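Local atomic coordinates of galactose mutarotase-like protein (Clostridium acetobutylicum, PDB entry 3OS7), a protein that probably binds carbohydrates and interconverts the anomers of aldose sugars, as aldose 1-epimerases of the galactose mutarotase family do. Residues V240-L251 against Y283-G293. Numbering follows the deposited sequence.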
loop_
_atom_site.group_PDB
_atom_site.type_symbol
_atom_site.label_atom_id
_atom_site.label_comp_id
_atom_site.label_asym_id
_atom_site.label_seq_id
_atom_site.Cartn_x
_atom_site.Cartn_y
_atom_site.Cartn_z
ATOM N N VAL A 240 -18.400 -2.012 3.784
ATOM C CA VAL A 240 -17.621 -2.183 2.566
ATOM C C VAL A 240 -18.014 -3.431 1.780
ATOM O O VAL A 240 -17.795 -3.490 0.596
ATOM C CB VAL A 240 -16.105 -2.190 2.892
ATOM C CG1 VAL A 240 -15.746 -3.345 3.819
ATOM C CG2 VAL A 240 -15.260 -2.242 1.650
ATOM N N ALA A 241 -18.607 -4.406 2.443
ATOM C CA ALA A 241 -18.957 -5.652 1.757
ATOM C C ALA A 241 -20.319 -5.614 1.067
ATOM O O ALA A 241 -20.696 -6.585 0.439
ATOM C CB ALA A 241 -18.907 -6.803 2.731
ATOM N N SER A 242 -21.050 -4.508 1.144
ATOM C CA SER A 242 -22.439 -4.523 0.667
ATOM C C SER A 242 -22.577 -4.362 -0.846
ATOM O O SER A 242 -23.537 -4.836 -1.423
ATOM C CB SER A 242 -23.302 -3.500 1.419
ATOM O OG SER A 242 -22.717 -2.219 1.387
ATOM N N HIS A 243 -21.618 -3.733 -1.507
ATOM C CA HIS A 243 -21.703 -3.549 -2.953
ATOM C C HIS A 243 -20.333 -3.181 -3.518
ATOM O O HIS A 243 -19.439 -2.890 -2.745
ATOM C CB HIS A 243 -22.728 -2.437 -3.270
ATOM C CG HIS A 243 -22.414 -1.136 -2.604
ATOM N ND1 HIS A 243 -21.507 -0.235 -3.119
ATOM C CD2 HIS A 243 -22.860 -0.600 -1.444
ATOM C CE1 HIS A 243 -21.407 0.801 -2.304
ATOM N NE2 HIS A 243 -22.219 0.606 -1.279
ATOM N N PRO A 244 -20.175 -3.170 -4.858
ATOM C CA PRO A 244 -18.872 -2.822 -5.422
ATOM C C PRO A 244 -18.510 -1.363 -5.125
ATOM O O PRO A 244 -19.357 -0.466 -5.198
ATOM C CB PRO A 244 -19.059 -3.034 -6.921
ATOM C CG PRO A 244 -20.115 -4.088 -7.005
ATOM C CD PRO A 244 -21.071 -3.732 -5.890
ATOM N N ILE A 245 -17.249 -1.169 -4.781
ATOM C CA ILE A 245 -16.692 0.146 -4.448
ATOM C C ILE A 245 -15.397 0.262 -5.202
ATOM O O ILE A 245 -14.589 -0.654 -5.174
ATOM C CB ILE A 245 -16.402 0.278 -2.927
ATOM C CG1 ILE A 245 -17.715 0.335 -2.150
ATOM C CG2 ILE A 245 -15.548 1.571 -2.661
ATOM C CD1 ILE A 245 -17.614 0.163 -0.618
ATOM N N GLU A 246 -15.216 1.383 -5.893
ATOM C CA GLU A 246 -13.934 1.723 -6.538
ATOM C C GLU A 246 -13.887 3.236 -6.595
ATOM O O GLU A 246 -14.545 3.845 -7.443
ATOM C CB GLU A 246 -13.796 1.103 -7.940
ATOM C CG GLU A 246 -12.423 1.342 -8.564
ATOM C CD GLU A 246 -12.238 0.716 -9.962
ATOM O OE1 GLU A 246 -13.085 -0.098 -10.394
ATOM O OE2 GLU A 246 -11.220 1.051 -10.612
ATOM N N SER A 247 -13.159 3.851 -5.654
ATOM C CA SER A 247 -13.236 5.302 -5.494
ATOM C C SER A 247 -11.885 5.925 -5.216
ATOM O O SER A 247 -11.047 5.346 -4.539
ATOM C CB SER A 247 -14.145 5.627 -4.322
ATOM O OG SER A 247 -15.483 5.217 -4.557
ATOM N N LEU A 248 -11.717 7.169 -5.666
ATOM C CA LEU A 248 -10.503 7.938 -5.419
ATOM C C LEU A 248 -10.818 9.155 -4.537
ATOM O O LEU A 248 -11.689 9.970 -4.897
ATOM C CB LEU A 248 -9.930 8.407 -6.748
ATOM C CG LEU A 248 -8.768 9.378 -6.710
ATOM C CD1 LEU A 248 -7.519 8.787 -6.015
ATOM C CD2 LEU A 248 -8.459 9.863 -8.146
ATOM N N PHE A 249 -10.096 9.286 -3.423
ATOM C CA PHE A 249 -10.230 10.443 -2.536
ATOM C C PHE A 249 -8.906 11.120 -2.308
ATOM O O PHE A 249 -7.859 10.467 -2.326
ATOM C CB PHE A 249 -10.752 9.980 -1.174
ATOM C CG PHE A 249 -12.139 9.389 -1.218
ATOM C CD1 PHE A 249 -13.273 10.218 -1.299
ATOM C CD2 PHE A 249 -12.309 8.029 -1.216
ATOM C CE1 PHE A 249 -14.552 9.669 -1.346
ATOM C CE2 PHE A 249 -13.571 7.479 -1.252
ATOM C CZ PHE A 249 -14.699 8.302 -1.329
ATOM N N SER A 250 -8.930 12.422 -2.056
ATOM C CA SER A 250 -7.817 13.042 -1.334
ATOM C C SER A 250 -7.980 12.814 0.168
ATOM O O SER A 250 -9.077 12.567 0.649
ATOM C CB SER A 250 -7.693 14.522 -1.671
ATOM O OG SER A 250 -8.934 15.183 -1.594
ATOM N N LEU A 251 -6.883 12.957 0.901
ATOM C CA LEU A 251 -6.856 12.729 2.337
ATOM C C LEU A 251 -6.637 14.019 3.095
ATOM O O LEU A 251 -6.012 14.955 2.597
ATOM C CB LEU A 251 -5.720 11.783 2.695
ATOM C CG LEU A 251 -5.879 10.331 2.189
ATOM C CD1 LEU A 251 -4.628 9.532 2.524
ATOM C CD2 LEU A 251 -7.121 9.703 2.799
ATOM N N TYR A 283 1.317 10.816 2.330
ATOM C CA TYR A 283 0.243 10.155 1.574
ATOM C C TYR A 283 -0.946 11.106 1.467
ATOM O O TYR A 283 -1.540 11.495 2.469
ATOM C CB TYR A 283 -0.132 8.827 2.212
ATOM C CG TYR A 283 0.995 7.848 2.179
ATOM C CD1 TYR A 283 1.367 7.241 0.988
ATOM C CD2 TYR A 283 1.734 7.570 3.312
ATOM C CE1 TYR A 283 2.456 6.338 0.940
ATOM C CE2 TYR A 283 2.839 6.685 3.270
ATOM C CZ TYR A 283 3.171 6.059 2.083
ATOM O OH TYR A 283 4.234 5.161 2.038
ATOM N N LYS A 284 -1.216 11.546 0.238
ATOM C CA LYS A 284 -2.160 12.612 -0.010
ATOM C C LYS A 284 -3.472 12.179 -0.671
ATOM O O LYS A 284 -4.451 12.940 -0.681
ATOM C CB LYS A 284 -1.455 13.654 -0.849
ATOM C CG LYS A 284 -0.204 14.208 -0.080
ATOM C CD LYS A 284 0.492 15.330 -0.725
ATOM C CE LYS A 284 1.821 15.651 0.051
ATOM N NZ LYS A 284 1.605 15.954 1.522
ATOM N N TYR A 285 -3.480 10.977 -1.245
ATOM C CA TYR A 285 -4.624 10.422 -1.952
ATOM C C TYR A 285 -4.787 8.961 -1.557
ATOM O O TYR A 285 -3.888 8.370 -0.961
ATOM C CB TYR A 285 -4.469 10.516 -3.487
ATOM C CG TYR A 285 -4.654 11.903 -4.011
ATOM C CD1 TYR A 285 -3.579 12.809 -4.043
ATOM C CD2 TYR A 285 -5.897 12.343 -4.454
ATOM C CE1 TYR A 285 -3.763 14.115 -4.492
ATOM C CE2 TYR A 285 -6.077 13.640 -4.939
ATOM C CZ TYR A 285 -5.015 14.522 -4.950
ATOM O OH TYR A 285 -5.212 15.818 -5.418
ATOM N N LEU A 286 -5.964 8.413 -1.844
ATOM C CA LEU A 286 -6.241 7.034 -1.495
ATOM C C LEU A 286 -7.307 6.493 -2.413
ATOM O O LEU A 286 -8.282 7.198 -2.739
ATOM C CB LEU A 286 -6.699 6.966 -0.043
ATOM C CG LEU A 286 -7.066 5.597 0.519
ATOM C CD1 LEU A 286 -6.710 5.559 1.980
ATOM C CD2 LEU A 286 -8.545 5.269 0.311
ATOM N N VAL A 287 -7.090 5.249 -2.838
ATOM C CA VAL A 287 -8.060 4.498 -3.623
ATOM C C VAL A 287 -8.593 3.407 -2.713
ATOM O O VAL A 287 -7.839 2.755 -2.000
ATOM C CB VAL A 287 -7.459 3.904 -4.906
ATOM C CG1 VAL A 287 -8.411 2.852 -5.529
ATOM C CG2 VAL A 287 -7.105 5.029 -5.881
ATOM N N ILE A 288 -9.916 3.267 -2.676
ATOM C CA ILE A 288 -10.532 2.143 -2.008
ATOM C C ILE A 288 -11.183 1.311 -3.116
ATOM O O ILE A 288 -11.911 1.838 -3.957
ATOM C CB ILE A 288 -11.534 2.527 -0.898
ATOM C CG1 ILE A 288 -12.185 1.254 -0.322
ATOM C CG2 ILE A 288 -12.586 3.584 -1.371
ATOM C CD1 ILE A 288 -12.966 1.447 0.930
ATOM N N TRP A 289 -10.900 0.019 -3.112
ATOM C CA TRP A 289 -11.393 -0.904 -4.117
ATOM C C TRP A 289 -11.643 -2.234 -3.423
ATOM O O TRP A 289 -10.717 -2.790 -2.838
ATOM C CB TRP A 289 -10.363 -1.070 -5.226
ATOM C CG TRP A 289 -10.672 -2.163 -6.215
ATOM C CD1 TRP A 289 -11.601 -2.133 -7.211
ATOM C CD2 TRP A 289 -10.009 -3.443 -6.321
ATOM N NE1 TRP A 289 -11.567 -3.319 -7.927
ATOM C CE2 TRP A 289 -10.594 -4.130 -7.400
ATOM C CE3 TRP A 289 -8.991 -4.082 -5.584
ATOM C CZ2 TRP A 289 -10.190 -5.421 -7.772
ATOM C CZ3 TRP A 289 -8.599 -5.357 -5.956
ATOM C CH2 TRP A 289 -9.203 -6.011 -7.032
ATOM N N ASN A 290 -12.875 -2.729 -3.467
ATOM C CA ASN A 290 -13.201 -3.951 -2.724
ATOM C C ASN A 290 -13.432 -5.193 -3.610
ATOM O O ASN A 290 -13.997 -6.153 -3.121
ATOM C CB ASN A 290 -14.407 -3.731 -1.818
ATOM C CG ASN A 290 -15.695 -3.478 -2.599
ATOM O OD1 ASN A 290 -15.672 -3.377 -3.831
ATOM N ND2 ASN A 290 -16.825 -3.360 -1.880
ATOM N N ASP A 291 -13.016 -5.140 -4.884
ATOM C CA ASP A 291 -13.109 -6.273 -5.798
ATOM C C ASP A 291 -14.530 -6.867 -5.801
ATOM O O ASP A 291 -14.695 -8.054 -5.602
ATOM C CB ASP A 291 -12.070 -7.338 -5.413
ATOM C CG ASP A 291 -11.782 -8.338 -6.547
ATOM O OD1 ASP A 291 -12.428 -8.255 -7.616
ATOM O OD2 ASP A 291 -10.897 -9.217 -6.365
HETATM N N MSE A 292 -15.525 -5.992 -5.990
HETATM C CA MSE A 292 -16.961 -6.306 -5.997
HETATM C C MSE A 292 -17.594 -6.498 -4.612
HETATM O O MSE A 292 -18.809 -6.503 -4.511
HETATM C CB MSE A 292 -17.290 -7.512 -6.894
HETATM C CG MSE A 292 -16.766 -7.443 -8.306
HETATM SE SE MSE A 292 -17.234 -5.789 -9.233
HETATM C CE MSE A 292 -19.120 -6.157 -9.634
ATOM N N GLY A 293 -16.779 -6.613 -3.560
ATOM C CA GLY A 293 -17.244 -6.735 -2.178
ATOM C C GLY A 293 -17.692 -8.127 -1.753
ATOM O O GLY A 293 -18.272 -8.307 -0.685
HETATM O O HOH W 1 -20.865 -6.932 -2.660
HETATM O O HOH W 2 -15.048 -3.139 -6.781
HETATM O O HOH W 3 -14.515 -2.502 -9.446
#
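Asn290 grips the 240-245 loop with its whole side-chain amide, just past the end of the ladder between two antiparallel strands, 246-251 and 285-289, in the beta-sandwich of this galactose mutarotase-like fold. CG sits between the backbone N and the carbonyl carbon (chi1 66°), which turns the amide in toward that loop. ND2 then spends both hydrogens in the amide plane: one bond reaches Val240 O at 2.7 Å, the other, straighter (165° at the hydrogen), reaches His243 O at 2.8 Å. OD1 takes the N-H of Ile245, which arrives from above the carbonyl plane. Two donated bonds and one accepted fix the rotation of this buried amide and satisfy two loop carbonyls. The backbone N of Asn290 bonds to Ile245 O, and from there the ladder runs on through the hydrogen-bonded pairs Ser247-Ile288 and Phe249-Leu286 to Leu251 N on Lys284 O.

On the face of Ser247 and Phe249, CG2 of Ile288 meets Ile245 CG2 at 3.8 Å and lies at the edge of the Phe249 ring, near its plane; the ring of Tyr233 meets that of Phe249 with the planes steeply inclined. The other face carries Leu248 CD1 against Val287 CG2, and Ser250 CB in an off-centre CH-pi contact with the Tyr285 ring. The extended Glu246 crosses the edge of Trp289, CB lying in the indole plane and CG nearest CD1, with the carboxylate plane turned 78° from the ring; a water donates to Glu246 OE1 and accepts a weak bond from Trp289 NE1. At the loop end, selenomethionine Met292 bends back over Pro244, pressing CE to 3.5 Å from CG of the proline.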